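Local atomic coordinates of pyruvate kinase (Pyrobaculum aerophilum, PDB entry 3QTG), a protein that catalyses the last step of glycolysis, transferring the phosphoryl group of phosphoenolpyruvate to ADP to give pyruvate and ATP. Residues A[350-355]-A[391-396]; A[247-252]-A[315-320]; A[399-404]-A[416-421]; A[443-448]-A[455-460]. One frame throughout, in Å; residues are numbered along the deposited sequence.

Contact 1. Residues A[350-355]-A[391-396]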
loop_
_atom_site.group_PDB
_atom_site.type_symbol
_atom_site.label_atom_id
_atom_site.label_comp_id
_atom_site.label_asym_id
_atom_site.label_seq_id
_atom_site.Cartn_x
_atom_site.Cartn_y
_atom_site.Cartn_z
ATOM N N PRO A 350 3.949 1.255 -16.114
ATOM C CA PRO A 350 3.345 0.154 -16.865
ATOM C C PRO A 350 2.794 -0.956 -15.967
ATOM O O PRO A 350 3.220 -1.095 -14.805
ATOM C CB PRO A 350 4.505 -0.370 -17.719
ATOM C CG PRO A 350 5.709 -0.024 -16.959
ATOM C CD PRO A 350 5.419 1.219 -16.153
ATOM N N GLN A 351 1.820 -1.694 -16.496
ATOM C CA GLN A 351 1.408 -2.996 -15.962
ATOM C C GLN A 351 2.644 -3.830 -15.570
ATOM O O GLN A 351 3.568 -4.011 -16.386
ATOM C CB GLN A 351 0.566 -3.722 -17.033
ATOM C CG GLN A 351 0.275 -5.185 -16.776
ATOM C CD GLN A 351 -0.856 -5.388 -15.780
ATOM O OE1 GLN A 351 -1.997 -4.957 -16.008
ATOM N NE2 GLN A 351 -0.551 -6.056 -14.672
ATOM N N SER A 352 2.667 -4.315 -14.324
ATOM C CA SER A 352 3.751 -5.188 -13.851
ATOM C C SER A 352 3.504 -6.619 -14.317
ATOM O O SER A 352 2.365 -7.079 -14.316
ATOM C CB SER A 352 3.848 -5.165 -12.316
ATOM O OG SER A 352 5.011 -5.860 -11.852
ATOM N N PRO A 353 4.562 -7.331 -14.720
ATOM C CA PRO A 353 4.334 -8.743 -15.019
ATOM C C PRO A 353 4.087 -9.601 -13.771
ATOM O O PRO A 353 4.537 -9.262 -12.677
ATOM C CB PRO A 353 5.623 -9.186 -15.718
ATOM C CG PRO A 353 6.614 -8.177 -15.432
ATOM C CD PRO A 353 5.954 -6.916 -14.955
ATOM N N LEU A 354 3.359 -10.694 -13.960
ATOM C CA LEU A 354 3.199 -11.738 -12.961
ATOM C C LEU A 354 4.548 -12.346 -12.582
ATOM O O LEU A 354 5.434 -12.518 -13.433
ATOM C CB LEU A 354 2.275 -12.844 -13.493
ATOM C CG LEU A 354 0.823 -12.417 -13.725
ATOM C CD1 LEU A 354 0.004 -13.553 -14.296
ATOM C CD2 LEU A 354 0.210 -11.919 -12.412
ATOM N N LEU A 355 4.694 -12.652 -11.293
ATOM C CA LEU A 355 5.885 -13.323 -10.781
ATOM C C LEU A 355 5.553 -14.803 -10.767
ATOM O O LEU A 355 4.663 -15.241 -10.034
ATOM C CB LEU A 355 6.231 -12.830 -9.366
ATOM C CG LEU A 355 6.565 -11.345 -9.202
ATOM C CD1 LEU A 355 6.499 -10.918 -7.747
ATOM C CD2 LEU A 355 7.934 -11.034 -9.797
ATOM N N ALA A 391 14.133 -6.790 -18.689
ATOM C CA ALA A 391 13.366 -5.855 -19.523
ATOM C C ALA A 391 11.880 -5.845 -19.237
ATOM O O ALA A 391 11.239 -4.789 -19.302
ATOM C CB ALA A 391 13.617 -6.107 -21.018
ATOM N N LYS A 392 11.317 -7.008 -18.925
ATOM C CA LYS A 392 9.855 -7.085 -18.772
ATOM C C LYS A 392 9.377 -6.327 -17.555
ATOM O O LYS A 392 8.195 -6.014 -17.461
ATOM C CB LYS A 392 9.345 -8.525 -18.744
ATOM C CG LYS A 392 9.638 -9.284 -17.479
ATOM C CD LYS A 392 9.296 -10.749 -17.648
ATOM C CE LYS A 392 9.203 -11.398 -16.285
ATOM N NZ LYS A 392 8.975 -12.842 -16.420
ATOM N N PHE A 393 10.294 -6.041 -16.619
ATOM C CA PHE A 393 9.935 -5.244 -15.449
ATOM C C PHE A 393 10.136 -3.779 -15.716
ATOM O O PHE A 393 9.996 -2.981 -14.808
ATOM C CB PHE A 393 10.692 -5.695 -14.182
ATOM C CG PHE A 393 10.295 -7.071 -13.719
ATOM C CD1 PHE A 393 9.099 -7.272 -13.033
ATOM C CD2 PHE A 393 11.097 -8.169 -14.010
ATOM C CE1 PHE A 393 8.729 -8.557 -12.624
ATOM C CE2 PHE A 393 10.744 -9.431 -13.602
ATOM C CZ PHE A 393 9.554 -9.620 -12.897
ATOM N N ARG A 394 10.474 -3.427 -16.961
ATOM C CA ARG A 394 10.456 -2.029 -17.409
ATOM C C ARG A 394 11.416 -1.106 -16.631
ATOM O O ARG A 394 11.004 -0.078 -16.069
ATOM C CB ARG A 394 9.016 -1.477 -17.443
ATOM C CG ARG A 394 8.111 -2.140 -18.528
ATOM C CD ARG A 394 8.705 -1.933 -19.912
ATOM N NE ARG A 394 7.880 -2.376 -21.052
ATOM C CZ ARG A 394 8.044 -3.528 -21.681
ATOM N NH1 ARG A 394 8.965 -4.359 -21.234
ATOM N NH2 ARG A 394 7.285 -3.859 -22.748
ATOM N N PRO A 395 12.719 -1.455 -16.629
ATOM C CA PRO A 395 13.708 -0.511 -16.050
ATOM C C PRO A 395 13.659 0.803 -16.825
ATOM O O PRO A 395 13.366 0.793 -18.032
ATOM C CB PRO A 395 15.042 -1.215 -16.285
ATOM C CG PRO A 395 14.726 -2.210 -17.478
ATOM C CD PRO A 395 13.350 -2.660 -17.197
ATOM N N ARG A 396 13.945 1.918 -16.157
ATOM C CA ARG A 396 13.642 3.230 -16.702
ATOM C C ARG A 396 14.840 3.855 -17.387
ATOM O O ARG A 396 14.797 5.020 -17.796
ATOM C CB ARG A 396 13.132 4.171 -15.595
ATOM C CG ARG A 396 11.700 3.953 -15.165
ATOM C CD ARG A 396 10.776 4.295 -16.300
ATOM N NE ARG A 396 9.484 4.804 -15.832
ATOM C CZ ARG A 396 8.368 4.081 -15.790
ATOM N NH1 ARG A 396 8.382 2.807 -16.184
ATOM N NH2 ARG A 396 7.246 4.637 -15.356
HETATM O O HOH W 1 6.319 -4.001 -16.420
HETATM O O HOH W 2 5.667 -12.684 -16.226
#
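P353 CG sits over one face of the F393 ring, 3.5 Å from F393 CE1, the two side chains crossing obliquely. F393 has CG anti to the carbonyl carbon (chi1 -67°), and its ring, further out, comes closer to P353 and L355. The same P353 CG rests 3.4 Å from the backbone O of K392, so this one proline packs against both peptide and aromatic ring. L355 meets F393 at about a right angle, its CD2 3.8 Å from F393 CZ. P350 has two arginine neighbours of different kinds. Its CG packs 3.6 Å from R394 CG, an aliphatic contact, whereas its CD meets R396 NH1 tip to tip at 3.4 Å, at the edge of the guanidinium. Polar links between the segments run through water: one molecule donates to both Q351 O and K392 O. A second donates to L354 O and is held only weakly by K392 NZ, which forms a salt bridge with D360. A391 to R394 form a type I beta turn, and A391 O accepts from R394 N and R394 NH1 on opposite faces of its carbonyl plane. R394 NE and NH2 reach on to G315 O and D317, so the buried guanidinium is gripped at all three nitrogens. Plain packing, away from the active site, thus joins the connection between helices 331-343 and 358-373 to the loop between helix 385-391 and strand 399-403; L355 and F393 both touch K364 of helix 358-373, while Q351 and R394 pack on L278 of helix 266-279.

Contact 2. Residues A[247-252]-A[315-320]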
loop_
_atom_site.group_PDB
_atom_site.type_symbol
_atom_site.label_atom_id
_atom_site.label_comp_id
_atom_site.label_asym_id
_atom_site.label_seq_id
_atom_site.Cartn_x
_atom_site.Cartn_y
_atom_site.Cartn_z
ATOM N N SER A 247 3.115 -17.023 -27.386
ATOM C CA SER A 247 3.917 -16.183 -28.297
ATOM C C SER A 247 5.351 -15.955 -27.789
ATOM O O SER A 247 5.627 -16.158 -26.613
ATOM C CB SER A 247 3.258 -14.808 -28.435
ATOM O OG SER A 247 1.906 -14.922 -28.835
ATOM N N ASP A 248 6.260 -15.532 -28.668
ATOM C CA ASP A 248 7.545 -15.017 -28.210
ATOM C C ASP A 248 7.481 -13.489 -28.169
ATOM O O ASP A 248 8.246 -12.862 -27.465
ATOM C CB ASP A 248 8.703 -15.480 -29.108
ATOM C CG ASP A 248 8.809 -17.005 -29.183
ATOM O OD1 ASP A 248 8.374 -17.689 -28.232
ATOM O OD2 ASP A 248 9.311 -17.522 -30.195
ATOM N N TYR A 249 6.556 -12.918 -28.938
ATOM C CA TYR A 249 6.443 -11.478 -29.141
ATOM C C TYR A 249 5.016 -11.248 -29.637
ATOM O O TYR A 249 4.512 -12.033 -30.440
ATOM C CB TYR A 249 7.441 -11.034 -30.204
ATOM C CG TYR A 249 7.934 -9.607 -30.081
ATOM C CD1 TYR A 249 9.269 -9.346 -29.735
ATOM C CD2 TYR A 249 7.088 -8.513 -30.317
ATOM C CE1 TYR A 249 9.747 -8.040 -29.603
ATOM C CE2 TYR A 249 7.573 -7.186 -30.195
ATOM C CZ TYR A 249 8.897 -6.974 -29.838
ATOM O OH TYR A 249 9.398 -5.701 -29.726
ATOM N N VAL A 250 4.366 -10.196 -29.144
ATOM C CA VAL A 250 2.995 -9.885 -29.519
ATOM C C VAL A 250 3.012 -8.594 -30.319
ATOM O O VAL A 250 3.824 -7.711 -30.042
ATOM C CB VAL A 250 2.037 -9.762 -28.279
ATOM C CG1 VAL A 250 0.590 -9.439 -28.723
ATOM C CG2 VAL A 250 2.063 -11.052 -27.425
ATOM N N VAL A 251 2.145 -8.515 -31.333
ATOM C CA VAL A 251 2.028 -7.353 -32.229
ATOM C C VAL A 251 0.562 -6.915 -32.363
ATOM O O VAL A 251 -0.294 -7.721 -32.740
ATOM C CB VAL A 251 2.613 -7.672 -33.626
ATOM C CG1 VAL A 251 2.734 -6.408 -34.488
ATOM C CG2 VAL A 251 3.980 -8.334 -33.499
ATOM N N VAL A 252 0.270 -5.662 -32.007
ATOM C CA VAL A 252 -1.025 -5.045 -32.300
ATOM C C VAL A 252 -0.988 -4.535 -33.759
ATOM O O VAL A 252 -0.296 -3.562 -34.085
ATOM C CB VAL A 252 -1.371 -3.868 -31.316
ATOM C CG1 VAL A 252 -2.744 -3.234 -31.642
ATOM C CG2 VAL A 252 -1.331 -4.325 -29.877
ATOM N N GLY A 315 4.258 1.865 -22.526
ATOM C CA GLY A 315 5.400 1.006 -22.224
ATOM C C GLY A 315 5.588 -0.166 -23.179
ATOM O O GLY A 315 6.166 -1.171 -22.793
ATOM N N VAL A 316 5.145 -0.026 -24.433
ATOM C CA VAL A 316 5.413 -1.046 -25.461
ATOM C C VAL A 316 6.917 -1.163 -25.723
ATOM O O VAL A 316 7.650 -0.169 -25.571
ATOM C CB VAL A 316 4.658 -0.737 -26.806
ATOM C CG1 VAL A 316 3.150 -0.724 -26.576
ATOM C CG2 VAL A 316 5.128 0.604 -27.421
ATOM N N ASP A 317 7.376 -2.356 -26.120
ATOM C CA ASP A 317 8.788 -2.571 -26.453
ATOM C C ASP A 317 9.192 -1.859 -27.740
ATOM O O ASP A 317 10.317 -1.372 -27.846
ATOM C CB ASP A 317 9.121 -4.054 -26.673
ATOM C CG ASP A 317 8.934 -4.907 -25.444
ATOM O OD1 ASP A 317 9.952 -5.362 -24.861
ATOM O OD2 ASP A 317 7.772 -5.158 -25.091
ATOM N N SER A 318 8.311 -1.877 -28.738
ATOM C CA SER A 318 8.616 -1.308 -30.068
ATOM C C SER A 318 7.406 -0.745 -30.834
ATOM O O SER A 318 6.239 -1.087 -30.540
ATOM C CB SER A 318 9.393 -2.308 -30.941
ATOM O OG SER A 318 8.723 -3.551 -31.041
ATOM N N LEU A 319 7.712 0.126 -31.805
ATOM C CA LEU A 319 6.743 0.683 -32.755
ATOM C C LEU A 319 7.238 0.394 -34.168
ATOM O O LEU A 319 8.414 0.603 -34.481
ATOM C CB LEU A 319 6.526 2.196 -32.555
ATOM C CG LEU A 319 6.056 2.709 -31.167
ATOM C CD1 LEU A 319 6.194 4.215 -31.057
ATOM C CD2 LEU A 319 4.622 2.317 -30.832
ATOM N N TRP A 320 6.343 -0.115 -35.011
ATOM C CA TRP A 320 6.723 -0.583 -36.336
ATOM C C TRP A 320 6.074 0.307 -37.387
ATOM O O TRP A 320 4.859 0.367 -37.486
ATOM C CB TRP A 320 6.233 -2.021 -36.534
ATOM C CG TRP A 320 6.832 -3.065 -35.620
ATOM C CD1 TRP A 320 7.566 -2.860 -34.477
ATOM C CD2 TRP A 320 6.738 -4.484 -35.785
ATOM N NE1 TRP A 320 7.939 -4.066 -33.934
ATOM C CE2 TRP A 320 7.450 -5.079 -34.723
ATOM C CE3 TRP A 320 6.140 -5.313 -36.748
ATOM C CZ2 TRP A 320 7.566 -6.475 -34.581
ATOM C CZ3 TRP A 320 6.250 -6.696 -36.598
ATOM C CH2 TRP A 320 6.951 -7.262 -35.519
#
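Y249 meets S318, and V251 meets W320, inside the (beta/alpha)8 TIM barrel, where strands 249-253 and 318-321 flank strand 284-287. The short strand segments lie 9.1 Å apart at closest and are inclined at 49° to each other, so side chains rather than backbones make the contact. Y249 comes first, its CG anti to the backbone N (chi1 -152°), and its hydroxyl takes a hydrogen bond from S318 OG, with 2.6 Å between Y249 OH and S318 OG. The serine oxygen lies at the edge of the phenol, near the ring plane. Y249 OH is also bonded to I414 O, which as a carbonyl can only accept. S318 OG accepts in turn from W320 NE1 at 3.0 Å, completing a buried chain of hydrogen bonds from indole to serine to phenol to carbonyl. An alanine in place of S318 would probably leave W320 NE1 without this acceptor and Y249 OH without its donor, setting both rings freer to shift. D317 CB packs 3.5 Å from Y249 OH, while the D317 carboxylate is engaged by I284 N, W416 N and R394. V250 points outward onto helix 266-279. V251 turns back inside, close to K230, probably the transition-state stabiliser, while W320 neighbours R46, probably a substrate ligand. V251 crosses W320 at about a right angle: CG1 sits over one indole face, offset toward the rim, and V251 CG2 lies 3.7 Å from W320 CH2.

Contact 3. Residues A[399-404]-A[416-421]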
loop_
_atom_site.group_PDB
_atom_site.type_symbol
_atom_site.label_atom_id
_atom_site.label_comp_id
_atom_site.label_asym_id
_atom_site.label_seq_id
_atom_site.Cartn_x
_atom_site.Cartn_y
_atom_site.Cartn_z
ATOM N N VAL A 399 19.630 -0.626 -20.572
ATOM C CA VAL A 399 20.190 -1.851 -20.024
ATOM C C VAL A 399 21.231 -2.349 -21.013
ATOM O O VAL A 399 20.905 -2.784 -22.136
ATOM C CB VAL A 399 19.083 -2.931 -19.763
ATOM C CG1 VAL A 399 19.671 -4.203 -19.127
ATOM C CG2 VAL A 399 17.959 -2.361 -18.910
ATOM N N TYR A 400 22.497 -2.263 -20.616
ATOM C CA TYR A 400 23.593 -2.766 -21.446
ATOM C C TYR A 400 23.691 -4.266 -21.306
ATOM O O TYR A 400 23.771 -4.790 -20.183
ATOM C CB TYR A 400 24.900 -2.107 -21.039
ATOM C CG TYR A 400 24.799 -0.618 -21.178
ATOM C CD1 TYR A 400 24.944 -0.011 -22.433
ATOM C CD2 TYR A 400 24.496 0.179 -20.078
ATOM C CE1 TYR A 400 24.832 1.355 -22.575
ATOM C CE2 TYR A 400 24.379 1.554 -20.213
ATOM C CZ TYR A 400 24.555 2.128 -21.469
ATOM O OH TYR A 400 24.443 3.485 -21.610
ATOM N N VAL A 401 23.652 -4.965 -22.431
ATOM C CA VAL A 401 23.708 -6.411 -22.398
ATOM C C VAL A 401 24.904 -6.885 -23.191
ATOM O O VAL A 401 24.992 -6.636 -24.381
ATOM C CB VAL A 401 22.423 -7.059 -22.978
ATOM C CG1 VAL A 401 22.470 -8.578 -22.854
ATOM C CG2 VAL A 401 21.162 -6.486 -22.317
ATOM N N GLY A 402 25.823 -7.577 -22.528
ATOM C CA GLY A 402 26.920 -8.210 -23.217
ATOM C C GLY A 402 26.493 -9.616 -23.544
ATOM O O GLY A 402 25.871 -10.282 -22.706
ATOM N N THR A 403 26.803 -10.060 -24.764
ATOM C CA THR A 403 26.569 -11.440 -25.175
ATOM C C THR A 403 27.677 -11.943 -26.129
ATOM O O THR A 403 28.204 -11.169 -26.929
ATOM C CB THR A 403 25.117 -11.637 -25.780
ATOM O OG1 THR A 403 24.883 -13.016 -26.069
ATOM C CG2 THR A 403 24.889 -10.828 -27.040
ATOM N N PRO A 404 28.051 -13.234 -26.040
ATOM C CA PRO A 404 29.030 -13.738 -27.038
ATOM C C PRO A 404 28.403 -14.235 -28.349
ATOM O O PRO A 404 29.113 -14.694 -29.245
ATOM C CB PRO A 404 29.715 -14.903 -26.302
ATOM C CG PRO A 404 28.719 -15.343 -25.232
ATOM C CD PRO A 404 27.665 -14.268 -25.058
ATOM N N TRP A 416 12.499 -3.777 -25.186
ATOM C CA TRP A 416 12.529 -2.582 -24.313
ATOM C C TRP A 416 13.862 -2.326 -23.588
ATOM O O TRP A 416 14.341 -3.180 -22.846
ATOM C CB TRP A 416 11.421 -2.700 -23.264
ATOM C CG TRP A 416 11.497 -1.671 -22.164
ATOM C CD1 TRP A 416 12.188 -1.779 -20.977
ATOM C CD2 TRP A 416 10.851 -0.390 -22.135
ATOM N NE1 TRP A 416 12.011 -0.661 -20.229
ATOM C CE2 TRP A 416 11.208 0.221 -20.905
ATOM C CE3 TRP A 416 9.999 0.296 -23.023
ATOM C CZ2 TRP A 416 10.747 1.500 -20.524
ATOM C CZ3 TRP A 416 9.530 1.590 -22.649
ATOM C CH2 TRP A 416 9.913 2.166 -21.395
ATOM N N ALA A 417 14.427 -1.143 -23.816
ATOM C CA ALA A 417 15.598 -0.575 -23.093
ATOM C C ALA A 417 16.941 -1.220 -23.370
ATOM O O ALA A 417 17.980 -0.672 -22.975
ATOM C CB ALA A 417 15.348 -0.483 -21.549
ATOM N N LEU A 418 16.943 -2.383 -24.018
ATOM C CA LEU A 418 18.172 -3.162 -24.140
ATOM C C LEU A 418 19.125 -2.589 -25.159
ATOM O O LEU A 418 18.734 -2.247 -26.293
ATOM C CB LEU A 418 17.899 -4.641 -24.451
ATOM C CG LEU A 418 16.990 -5.428 -23.498
ATOM C CD1 LEU A 418 17.087 -6.890 -23.843
ATOM C CD2 LEU A 418 17.339 -5.179 -22.017
ATOM N N GLU A 419 20.382 -2.482 -24.745
ATOM C CA GLU A 419 21.455 -2.154 -25.678
ATOM C C GLU A 419 22.441 -3.318 -25.781
ATOM O O GLU A 419 23.352 -3.449 -24.962
ATOM C CB GLU A 419 22.169 -0.847 -25.335
ATOM C CG GLU A 419 22.828 -0.276 -26.587
ATOM C CD GLU A 419 23.869 0.769 -26.291
ATOM O OE1 GLU A 419 25.029 0.577 -26.714
ATOM O OE2 GLU A 419 23.535 1.773 -25.628
ATOM N N PRO A 420 22.237 -4.172 -26.792
ATOM C CA PRO A 420 23.052 -5.361 -26.932
ATOM C C PRO A 420 24.414 -5.094 -27.561
ATOM O O PRO A 420 24.519 -4.439 -28.604
ATOM C CB PRO A 420 22.182 -6.288 -27.789
ATOM C CG PRO A 420 21.308 -5.360 -28.595
ATOM C CD PRO A 420 21.176 -4.076 -27.823
ATOM N N LEU A 421 25.442 -5.624 -26.908
ATOM C CA LEU A 421 26.837 -5.446 -27.282
ATOM C C LEU A 421 27.448 -6.818 -27.501
ATOM O O LEU A 421 27.355 -7.693 -26.639
ATOM C CB LEU A 421 27.596 -4.732 -26.155
ATOM C CG LEU A 421 27.057 -3.363 -25.714
ATOM C CD1 LEU A 421 27.461 -3.028 -24.296
ATOM C CD2 LEU A 421 27.486 -2.255 -26.687
#
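The side chains of Y400 and E419 lie side by side, pointing the same way, with ring and carboxylate planes 71° apart and E419 OE2 3.3 Å from Y400 CE1. The carboxylate comes to the ring obliquely, as does L421 CD1, which lies 4.2 Å from Y400 CB. E419 starts with CG anti to the backbone N (chi1 -156°) and stays extended; OE2 also has a long, weak ion pair with R14. On the other face of the sheet, L418 CD2 nestles against V399 CB at 3.6 Å and meets V401 CG2 at 4.1 Å. Between the two layers runs a parallel ladder of five backbone hydrogen bonds: V399 N to A417 O, E419 N to V399 O, V401 N to E419 O, L421 N to V401 O and T403 N to L421 O. L418 CA and P420 CA add C-H...O contacts to V399 O and V401 O. The two strands and helix 406-412 form a beta-alpha-beta unit. L412 of that helix covers V401 and L418, whereas helix 428-439 packs on Y400, E419 and L421; strand 399-403 also pairs with strand 376-380, leaving strand 418-422 outermost in this chain's sheet.

Contact 4. Residues A[443-448]-A[455-460]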
loop_
_atom_site.group_PDB
_atom_site.type_symbol
_atom_site.label_atom_id
_atom_site.label_comp_id
_atom_site.label_asym_id
_atom_site.label_seq_id
_atom_site.Cartn_x
_atom_site.Cartn_y
_atom_site.Cartn_z
ATOM N N PRO A 443 26.283 5.298 -10.731
ATOM C CA PRO A 443 26.093 3.956 -10.175
ATOM C C PRO A 443 25.758 2.865 -11.212
ATOM O O PRO A 443 25.143 3.144 -12.258
ATOM C CB PRO A 443 24.922 4.144 -9.187
ATOM C CG PRO A 443 24.683 5.624 -9.085
ATOM C CD PRO A 443 25.130 6.161 -10.416
ATOM N N PHE A 444 26.187 1.634 -10.931
ATOM C CA PHE A 444 25.752 0.483 -11.726
ATOM C C PHE A 444 25.344 -0.731 -10.877
ATOM O O PHE A 444 25.790 -0.887 -9.730
ATOM C CB PHE A 444 26.759 0.115 -12.829
ATOM C CG PHE A 444 28.038 -0.517 -12.327
ATOM C CD1 PHE A 444 28.054 -1.833 -11.863
ATOM C CD2 PHE A 444 29.240 0.196 -12.366
ATOM C CE1 PHE A 444 29.227 -2.422 -11.402
ATOM C CE2 PHE A 444 30.442 -0.382 -11.900
ATOM C CZ PHE A 444 30.434 -1.690 -11.415
ATOM N N VAL A 445 24.468 -1.553 -11.466
ATOM C CA VAL A 445 24.068 -2.858 -10.972
ATOM C C VAL A 445 24.323 -3.838 -12.118
ATOM O O VAL A 445 23.598 -3.822 -13.129
ATOM C CB VAL A 445 22.574 -2.881 -10.575
ATOM C CG1 VAL A 445 22.102 -4.303 -10.238
ATOM C CG2 VAL A 445 22.275 -1.918 -9.417
ATOM N N ALA A 446 25.356 -4.672 -11.971
ATOM C CA ALA A 446 25.779 -5.600 -13.013
ATOM C C ALA A 446 25.514 -7.048 -12.601
ATOM O O ALA A 446 25.886 -7.441 -11.514
ATOM C CB ALA A 446 27.263 -5.393 -13.328
ATOM N N THR A 447 24.870 -7.832 -13.473
ATOM C CA THR A 447 24.540 -9.244 -13.179
ATOM C C THR A 447 24.762 -10.254 -14.284
ATOM O O THR A 447 24.795 -9.928 -15.466
ATOM C CB THR A 447 23.025 -9.496 -12.894
ATOM O OG1 THR A 447 22.208 -8.455 -13.456
ATOM C CG2 THR A 447 22.765 -9.679 -11.486
ATOM N N TYR A 448 24.839 -11.505 -13.863
ATOM C CA TYR A 448 24.535 -12.648 -14.707
ATOM C C TYR A 448 23.861 -13.724 -13.843
ATOM O O TYR A 448 23.954 -13.704 -12.598
ATOM C CB TYR A 448 25.795 -13.199 -15.411
ATOM C CG TYR A 448 26.828 -13.793 -14.480
ATOM C CD1 TYR A 448 26.628 -15.045 -13.906
ATOM C CD2 TYR A 448 28.003 -13.106 -14.174
ATOM C CE1 TYR A 448 27.551 -15.604 -13.040
ATOM C CE2 TYR A 448 28.948 -13.661 -13.314
ATOM C CZ TYR A 448 28.705 -14.916 -12.755
ATOM O OH TYR A 448 29.594 -15.494 -11.886
ATOM N N HIS A 455 23.714 -16.796 -9.143
ATOM C CA HIS A 455 23.492 -15.479 -9.720
ATOM C C HIS A 455 24.468 -14.509 -9.048
ATOM O O HIS A 455 24.656 -14.539 -7.834
ATOM C CB HIS A 455 22.038 -15.026 -9.544
ATOM C CG HIS A 455 21.047 -15.844 -10.319
ATOM N ND1 HIS A 455 21.028 -17.226 -10.292
ATOM C CD2 HIS A 455 20.024 -15.475 -11.121
ATOM C CE1 HIS A 455 20.054 -17.670 -11.062
ATOM N NE2 HIS A 455 19.420 -16.627 -11.565
ATOM N N SER A 456 25.123 -13.691 -9.855
ATOM C CA SER A 456 26.131 -12.773 -9.357
ATOM C C SER A 456 25.679 -11.350 -9.603
ATOM O O SER A 456 25.106 -11.063 -10.638
ATOM C CB SER A 456 27.481 -13.037 -10.030
ATOM O OG SER A 456 28.491 -12.197 -9.475
ATOM N N VAL A 457 25.901 -10.472 -8.629
ATOM C CA VAL A 457 25.561 -9.051 -8.757
ATOM C C VAL A 457 26.783 -8.282 -8.272
ATOM O O VAL A 457 27.307 -8.589 -7.196
ATOM C CB VAL A 457 24.330 -8.658 -7.870
ATOM C CG1 VAL A 457 23.818 -7.257 -8.197
ATOM C CG2 VAL A 457 23.177 -9.699 -7.994
ATOM N N LYS A 458 27.247 -7.319 -9.067
ATOM C CA LYS A 458 28.275 -6.346 -8.645
ATOM C C LYS A 458 27.591 -4.985 -8.597
ATOM O O LYS A 458 27.022 -4.547 -9.580
ATOM C CB LYS A 458 29.455 -6.267 -9.628
ATOM C CG LYS A 458 30.238 -7.549 -9.887
ATOM C CD LYS A 458 30.930 -8.034 -8.620
ATOM C CE LYS A 458 32.159 -8.878 -8.971
ATOM N NZ LYS A 458 32.327 -9.994 -8.008
ATOM N N VAL A 459 27.618 -4.329 -7.450
ATOM C CA VAL A 459 26.912 -3.056 -7.300
ATOM C C VAL A 459 27.932 -1.958 -6.975
ATOM O O VAL A 459 28.679 -2.083 -6.016
ATOM C CB VAL A 459 25.810 -3.109 -6.195
ATOM C CG1 VAL A 459 25.075 -1.774 -6.108
ATOM C CG2 VAL A 459 24.822 -4.247 -6.446
ATOM N N LYS A 460 27.997 -0.916 -7.803
ATOM C CA LYS A 460 28.733 0.275 -7.415
ATOM C C LYS A 460 27.751 1.429 -7.213
ATOM O O LYS A 460 27.036 1.821 -8.143
ATOM C CB LYS A 460 29.843 0.639 -8.400
ATOM C CG LYS A 460 30.841 1.590 -7.743
ATOM C CD LYS A 460 32.211 1.565 -8.371
ATOM C CE LYS A 460 33.182 2.328 -7.472
ATOM N NZ LYS A 460 34.558 2.354 -8.056
#
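Strands 444-448 and 455-460 pair as an antiparallel ladder at one margin of the chain's C-terminal sheet, with F444 opposite K460 and Y448 opposite S456. F444 and K460 are bonded both ways, 2.9 Å from F444 N to K460 O and likewise from K460 N to F444 O. A446 and K458 repeat the pattern; at Y448, S456 N binds Y448 O, while the return bond to S456 O is less certain. Two aromatic rings reach across the ladder. F444 sets CG between the backbone N and the carbonyl carbon (chi1 72°), and one ring face receives K460 CB in a CH-pi contact, 3.9 Å from the ring centroid. K458 O lies at the edge of this ring, 3.6 Å from F444 CE1. An alanine at F444 would probably leave K460 CB without its aromatic cover and open a gap beside I436 of helix 428-439. The two strands are a beta hairpin. At its loop end S456 CB sits over the Y448 ring, 3.8 Å from the centroid, and Y448 OH is bonded to E429. On the other face V445 CG1 and V457 CG1 touch at 4.0 Å, next to L366 and F362 of helix 358-373. Strand 455-460 also pairs antiparallel with a strand of the second subunit, extending the sheet across the interface, and S456 OG is hydrogen-bonded to K458 NZ of that subunit.

How the contacts relate
Along the chain the contacts come in the order 2, 1, 3, 4. Contact 2 lies in the barrel, its centre about 6 Å from that of the chain; contacts 3 and 4 share the five-stranded C-terminal sheet, their centres about 14 Å apart and their nearest atoms about 7 Å. Contacts 1, 2 and 3 touch one another, their centres about 14 Å (1 and 2), 17 Å (1 and 3) and 18 Å (2 and 3) apart. A salt bridge joins R394 NH2 to D317 OD2, P395 O accepts from W416 NE1, and D317 OD1 is hydrogen-bonded to W416 N, tying barrel to C-terminal domain. Contact 4 carries the sheet to another subunit of the tetramer.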